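PDB 5MYP: aldehyde dehydrogenase from Trypanosoma brucei, which probably oxidises aldehydes to carboxylic acids with NAD+ as the electron acceptor. Local coordinates for the interface of chains A and B. Coordinates in Å, arbitrary orientation; residue numbers count along the deposited sequence, not the author numbering. Chains: chain A/B, Aldehyde dehydrogenase.

The interface of chains A and B. Residues chain A 101-103, 106; chain B 428-430.
A:Glu103 and B:Asp429 pair their extended backbones as an antiparallel beta bridge, the amide N of A:Glu103 donating to the carbonyl O of B:Asp429 over 2.9 Å, moderately straight (158° at the hydrogen), the donor tilted out of the carbonyl plane. A:Glu103 O and B:Asp429 N do not bond directly but are joined by a water, whose bond to that N is 2.8 Å long. A second water links A:Thr101 O to OD1 of the B:Asp429 carboxylate, tying a side chain into the backbone network. With CG of B:Asp429 anti to the backbone N (chi1 -170°), its OD2 lies over the face of the A:Glu103 carboxylate, 3.5 Å from its carbon CD, and also reaches the methylene CG. The extended A:Glu103 chain runs across the B:Asp429 carboxylate, and the two carboxylates lie almost parallel, their planes 16° apart. The proximity of two acids would probably favour protonation of one of them; the water on OD1 may ease part of the cost for B:Asp429. On the other side of the bridge the contact turns apolar. A:Met102, bent at chi2 and chi3, folds against the side of the partner segment away from the two carboxylates, placing SD 3.7 Å from CA of B:Gly430 and its methyl CE against the backbone of B:Asp429. Beyond it the methyls of A:Ala106, in the 3-10 helix 104-108, and B:Ala428 meet tightly, CB to CB at 3.5 Å. The patch illustrates how a short loop-to-loop bridge, with two acids on one face, apolar side chains on the other, and waters bridging at its flanks, can join subunits. Repeated by the two-fold axis, its centre about 31 Å from A:Glu223, the predicted active-site glutamate, it probably serves dimer assembly rather than chemistry.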
ATOM      1  N   THR A 101       8.123   0.296  19.325  1.00 22.65           N
ATOM      2  CA  THR A 101       8.958  -0.611  20.106  1.00 22.77           C
ATOM      3  C   THR A 101      10.342  -0.677  19.466  1.00 22.19           C
ATOM      4  O   THR A 101      10.481  -1.158  18.331  1.00 21.75           O
ATOM      5  CB  THR A 101       8.338  -2.023  20.167  1.00 23.14           C
ATOM      6  OG1 THR A 101       7.035  -1.940  20.755  1.00 23.67           O
ATOM      7  CG2 THR A 101       9.211  -2.979  20.988  1.00 23.61           C
ATOM      8  N   MET A 102      11.349  -0.183  20.190  1.00 21.79           N
ATOM      9  CA  MET A 102      12.721  -0.117  19.693  1.00 21.51           C
ATOM     10  C   MET A 102      13.599  -1.204  20.305  1.00 22.01           C
ATOM     11  O   MET A 102      13.448  -1.539  21.475  1.00 21.51           O
ATOM     12  CB  MET A 102      13.316   1.265  19.973  1.00 21.27           C
ATOM     13  CG  MET A 102      12.551   2.439  19.354  1.00 20.95           C
ATOM     14  SD  MET A 102      12.269   2.294  17.575  1.00 20.55           S
ATOM     15  CE  MET A 102      13.943   2.262  16.929  1.00 20.53           C
ATOM     16  N   GLU A 103      14.501  -1.748  19.490  1.00 22.21           N
ATOM     17  CA  GLU A 103      15.405  -2.839  19.880  1.00 23.25           C
ATOM     18  C   GLU A 103      16.820  -2.506  19.399  1.00 23.56           C
ATOM     19  O   GLU A 103      16.991  -1.780  18.417  1.00 24.11           O
ATOM     20  CB  GLU A 103      14.888  -4.160  19.294  1.00 23.72           C
ATOM     21  CG  GLU A 103      15.858  -5.335  19.258  1.00 24.19           C
ATOM     22  CD  GLU A 103      15.189  -6.655  18.893  1.00 24.36           C
ATOM     23  OE1 GLU A 103      13.944  -6.728  18.766  1.00 24.26           O
ATOM     24  OE2 GLU A 103      15.922  -7.651  18.722  1.00 25.13           O
ATOM     25  N   ALA A 106      19.239   1.579  18.644  1.00 24.57           N
ATOM     26  CA  ALA A 106      18.200   2.603  18.467  1.00 24.30           C
ATOM     27  C   ALA A 106      17.276   2.782  19.681  1.00 24.03           C
ATOM     28  O   ALA A 106      16.641   3.831  19.817  1.00 23.62           O
ATOM     29  CB  ALA A 106      17.375   2.306  17.225  1.00 24.28           C
TER
ATOM     30  N   ALA B 428      17.892   1.159  12.353  1.00 17.57           N
ATOM     31  CA  ALA B 428      17.175   1.232  13.628  1.00 17.63           C
ATOM     32  C   ALA B 428      16.069   0.184  13.672  1.00 17.74           C
ATOM     33  O   ALA B 428      15.128   0.223  12.868  1.00 17.79           O
ATOM     34  CB  ALA B 428      16.584   2.618  13.830  1.00 17.71           C
ATOM     35  N   ASP B 429      16.185  -0.750  14.617  1.00 17.33           N
ATOM     36  CA  ASP B 429      15.214  -1.824  14.778  1.00 17.03           C
ATOM     37  C   ASP B 429      13.980  -1.284  15.507  1.00 16.44           C
ATOM     38  O   ASP B 429      14.022  -1.015  16.714  1.00 16.09           O
ATOM     39  CB  ASP B 429      15.848  -2.994  15.545  1.00 17.58           C
ATOM     40  CG  ASP B 429      14.985  -4.240  15.554  1.00 17.89           C
ATOM     41  OD1 ASP B 429      13.744  -4.128  15.493  1.00 18.18           O
ATOM     42  OD2 ASP B 429      15.560  -5.340  15.657  1.00 18.59           O
ATOM     43  N   GLY B 430      12.882  -1.148  14.764  1.00 15.39           N
ATOM     44  CA  GLY B 430      11.634  -0.593  15.289  1.00 15.11           C
ATOM     45  C   GLY B 430      11.009   0.495  14.433  1.00 14.70           C
ATOM     46  O   GLY B 430       9.850   0.842  14.645  1.00 14.65           O
TER
HETATM   47  O   HOH W   1      18.371  -0.722  16.331  1.00 15.98           O
HETATM   48  O   HOH W   2      11.626  -3.355  17.095  1.00 22.12           O